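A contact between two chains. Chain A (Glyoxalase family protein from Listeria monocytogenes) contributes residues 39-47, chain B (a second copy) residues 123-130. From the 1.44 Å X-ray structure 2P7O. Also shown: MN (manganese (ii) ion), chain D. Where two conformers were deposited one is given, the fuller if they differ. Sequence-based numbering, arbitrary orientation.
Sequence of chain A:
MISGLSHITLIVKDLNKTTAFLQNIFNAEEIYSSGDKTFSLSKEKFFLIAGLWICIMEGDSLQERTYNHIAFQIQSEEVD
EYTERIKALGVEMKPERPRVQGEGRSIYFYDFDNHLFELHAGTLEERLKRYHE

Chain A (39-47) FSLSKEKFF
Chain B 123-130: TLEERLKR

Two waters link the Glu A44 carboxylate to the backbone N and O of Glu B126, whose own carboxylate turns away from chain A, its OE1 binding a manganese ion. Water 1 donates to Glu A44 OE1 (2.4 Å) and accepts from Glu B126 N (3.1 Å); water 2 donates to both Glu A44 OE2 (2.5 Å) and Glu B126 O (3.0 Å). The Glu B126 side chain (chi1 t, chi2 p) starts toward chain A, but its end turns away: OE1 binds the manganese ion at 2.2 Å, and OE2 accepts from Leu B128 N at 2.9 Å. Water 3, 2.3 Å from the manganese, donates to Glu B125 O (2.7 Å) and accepts from Arg B127 N (3.2 Å).

The chain A stretch runs as a loop into a strand at 44-47, whose extended backbone (phi/psi -145/152 at Glu A44, -112/145 at Phe A46) sends both of these side chains toward chain B. The chain B stretch is a loop ending in a 3-10 segment, 128-130, and the two stretches run antiparallel, with CA-CA distances of 9.3 Å for Ser A42 and Lys B129, 8.6 Å for Glu A44 and Glu B126, and 8.8 Å for Phe A46 and Glu B125.

The one direct hydrogen bond is very short, Lys B129 NZ to Ser A42 O, 2.5 Å. The long lysine (chi1 m, chi2 -144°, chi3 -139°, chi4 t) reaches this carbonyl and also brings NZ to 3.3 Å from Ser A40 CB. Ser A42 OG (chi1 m) instead donates to Leu A41 O at 2.5 Å.

Phe A46 (chi1 -94°, chi2 -98°) supplies the apolar end: CE1 lies 4.0 Å from Leu B124 CD1 (chi1 t, chi2 p), while Glu B126 N approaches the ring edge, 4.1 Å from CE2. In all, 271 Å² is buried.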

# COMPACT_ATOMS: atom_id res chain seq x y z
N PHE A 39 -19.85 16.29 -8.78
CA PHE A 39 -21.10 15.57 -8.85
C PHE A 39 -20.80 14.16 -9.36
O PHE A 39 -21.68 13.49 -9.90
CB PHE A 39 -22.11 16.16 -9.83
CG PHE A 39 -22.67 17.53 -9.48
CD1 PHE A 39 -22.21 18.63 -10.20
CD2 PHE A 39 -23.61 17.68 -8.48
CE1 PHE A 39 -22.65 19.92 -9.91
CE2 PHE A 39 -24.07 18.95 -8.20
CZ PHE A 39 -23.60 20.05 -8.90
N SER A 40 -19.55 13.73 -9.23
CA SER A 40 -19.22 12.35 -9.60
C SER A 40 -19.95 11.39 -8.66
O SER A 40 -20.19 11.76 -7.50
CB SER A 40 -17.72 12.11 -9.50
N LEU A 41 -20.24 10.18 -9.13
CA LEU A 41 -20.75 9.09 -8.29
C LEU A 41 -19.55 8.22 -7.90
O LEU A 41 -19.61 7.05 -7.56
CB LEU A 41 -21.81 8.21 -8.93
CG LEU A 41 -23.08 8.91 -9.40
CD1 LEU A 41 -23.57 8.29 -10.71
CD2 LEU A 41 -24.17 8.85 -8.34
N SER A 42 -18.42 8.93 -7.95
CA SER A 42 -17.20 8.52 -7.28
C SER A 42 -16.38 9.77 -7.01
O SER A 42 -15.79 10.40 -7.90
CB SER A 42 -16.49 7.44 -8.07
OG SER A 42 -17.44 6.53 -8.61
N LYS A 43 -16.46 10.16 -5.74
CA LYS A 43 -15.68 11.31 -5.32
C LYS A 43 -14.46 10.76 -4.59
O LYS A 43 -14.37 9.54 -4.36
CB LYS A 43 -16.41 12.37 -4.52
CG LYS A 43 -16.28 13.75 -5.19
CD LYS A 43 -14.93 13.84 -5.91
CE LYS A 43 -13.96 14.69 -5.11
NZ LYS A 43 -13.30 15.74 -5.94
N GLU A 44 -13.61 11.71 -4.26
CA GLU A 44 -12.30 11.37 -3.74
C GLU A 44 -11.89 12.38 -2.69
O GLU A 44 -12.25 13.56 -2.74
CB GLU A 44 -11.27 11.42 -4.89
CG GLU A 44 -10.86 12.82 -5.31
CD GLU A 44 -9.75 12.88 -6.35
OE1 GLU A 44 -8.85 13.75 -6.22
OE2 GLU A 44 -9.73 12.13 -7.35
N LYS A 45 -11.07 11.86 -1.79
CA LYS A 45 -10.31 12.77 -0.98
C LYS A 45 -8.81 12.40 -0.99
O LYS A 45 -8.43 11.24 -1.12
CB LYS A 45 -10.75 12.66 0.48
CG LYS A 45 -12.02 13.43 0.75
CD LYS A 45 -12.23 13.45 2.27
CE LYS A 45 -13.68 13.73 2.58
NZ LYS A 45 -13.81 14.05 4.02
N PHE A 46 -8.01 13.45 -0.78
CA PHE A 46 -6.60 13.19 -0.47
C PHE A 46 -6.31 13.58 0.99
O PHE A 46 -6.81 14.59 1.50
CB PHE A 46 -5.67 13.92 -1.43
CG PHE A 46 -5.20 13.13 -2.65
CD1 PHE A 46 -3.97 12.51 -2.65
CD2 PHE A 46 -6.02 13.07 -3.78
CE1 PHE A 46 -3.53 11.81 -3.78
CE2 PHE A 46 -5.58 12.38 -4.89
CZ PHE A 46 -4.34 11.73 -4.88
N PHE A 47 -5.42 12.81 1.60
CA PHE A 47 -4.92 13.07 2.94
C PHE A 47 -3.40 12.88 2.92
O PHE A 47 -2.80 12.31 1.98
CB PHE A 47 -5.43 12.04 3.95
CG PHE A 47 -6.94 12.04 4.15
CD1 PHE A 47 -7.75 11.28 3.34
CD2 PHE A 47 -7.50 12.82 5.14
CE1 PHE A 47 -9.11 11.37 3.49
CE2 PHE A 47 -8.88 12.91 5.30
CZ PHE A 47 -9.71 12.19 4.45
N THR B 123 1.84 16.03 -12.21
CA THR B 123 1.09 16.57 -11.09
C THR B 123 0.31 15.50 -10.34
O THR B 123 -0.37 14.69 -10.94
CB THR B 123 0.10 17.69 -11.46
OG1 THR B 123 -0.51 18.26 -10.28
CG2 THR B 123 -1.06 17.18 -12.30
N LEU B 124 0.44 15.53 -9.00
CA LEU B 124 -0.20 14.51 -8.20
C LEU B 124 -1.70 14.60 -8.33
O LEU B 124 -2.27 15.67 -8.19
CB LEU B 124 0.28 14.56 -6.74
CG LEU B 124 -0.48 13.68 -5.75
CD1 LEU B 124 -0.35 12.24 -6.20
CD2 LEU B 124 0.13 13.83 -4.36
N GLU B 125 -2.30 13.47 -8.61
CA GLU B 125 -3.73 13.34 -8.77
C GLU B 125 -4.02 11.84 -8.97
O GLU B 125 -3.15 11.02 -9.32
CB GLU B 125 -4.26 14.18 -9.95
CG GLU B 125 -3.37 14.04 -11.17
CD GLU B 125 -3.81 14.79 -12.42
OE1 GLU B 125 -4.42 15.88 -12.32
OE2 GLU B 125 -3.45 14.32 -13.53
N GLU B 126 -5.31 11.54 -8.85
CA GLU B 126 -5.72 10.17 -9.16
C GLU B 126 -6.26 10.13 -10.58
O GLU B 126 -7.23 10.82 -10.97
CB GLU B 126 -6.80 9.75 -8.13
CG GLU B 126 -7.26 8.30 -8.40
CD GLU B 126 -6.06 7.40 -8.64
OE1 GLU B 126 -5.11 7.43 -7.83
OE2 GLU B 126 -6.13 6.71 -9.70
N ARG B 127 -5.64 9.25 -11.35
CA ARG B 127 -5.97 9.19 -12.78
C ARG B 127 -6.82 7.99 -13.19
O ARG B 127 -6.99 7.78 -14.40
CB ARG B 127 -4.64 9.19 -13.54
CG ARG B 127 -3.99 10.56 -13.36
CD ARG B 127 -2.50 10.51 -13.76
NE ARG B 127 -1.91 11.85 -13.65
CZ ARG B 127 -0.59 12.07 -13.73
NH1 ARG B 127 0.26 11.05 -13.88
NH2 ARG B 127 -0.09 13.32 -13.66
N LEU B 128 -7.27 7.15 -12.28
CA LEU B 128 -7.96 5.92 -12.70
C LEU B 128 -9.17 6.24 -13.59
O LEU B 128 -9.52 5.52 -14.54
CB LEU B 128 -8.41 5.10 -11.49
CG LEU B 128 -7.46 4.16 -10.74
CD1 LEU B 128 -8.01 3.74 -9.37
CD2 LEU B 128 -7.18 2.91 -11.57
N LYS B 129 -9.83 7.37 -13.35
CA LYS B 129 -11.02 7.62 -14.18
C LYS B 129 -10.72 7.79 -15.65
O LYS B 129 -11.60 7.93 -16.48
CB LYS B 129 -11.88 8.75 -13.57
CG LYS B 129 -12.62 8.34 -12.31
CD LYS B 129 -14.02 8.93 -12.13
CE LYS B 129 -14.21 9.33 -10.67
NZ LYS B 129 -15.57 9.79 -10.31
N ARG B 130 -9.46 7.79 -16.13
CA ARG B 130 -9.27 7.78 -17.58
C ARG B 130 -9.54 6.36 -18.07
O ARG B 130 -9.48 6.12 -19.27
CB ARG B 130 -7.85 8.13 -18.00
CG ARG B 130 -7.30 9.50 -17.63
CD ARG B 130 -5.79 9.41 -17.34
NE ARG B 130 -5.27 10.75 -17.07
CZ ARG B 130 -4.03 11.17 -17.27
NH1 ARG B 130 -3.11 10.32 -17.71
NH2 ARG B 130 -3.72 12.44 -16.98
MN MN D . -3.17 6.68 -8.64
O HOH W 1 -7.47 13.60 -8.19
O HOH W 2 -9.80 11.77 -9.87
O HOH W 3 -2.83 8.43 -10.08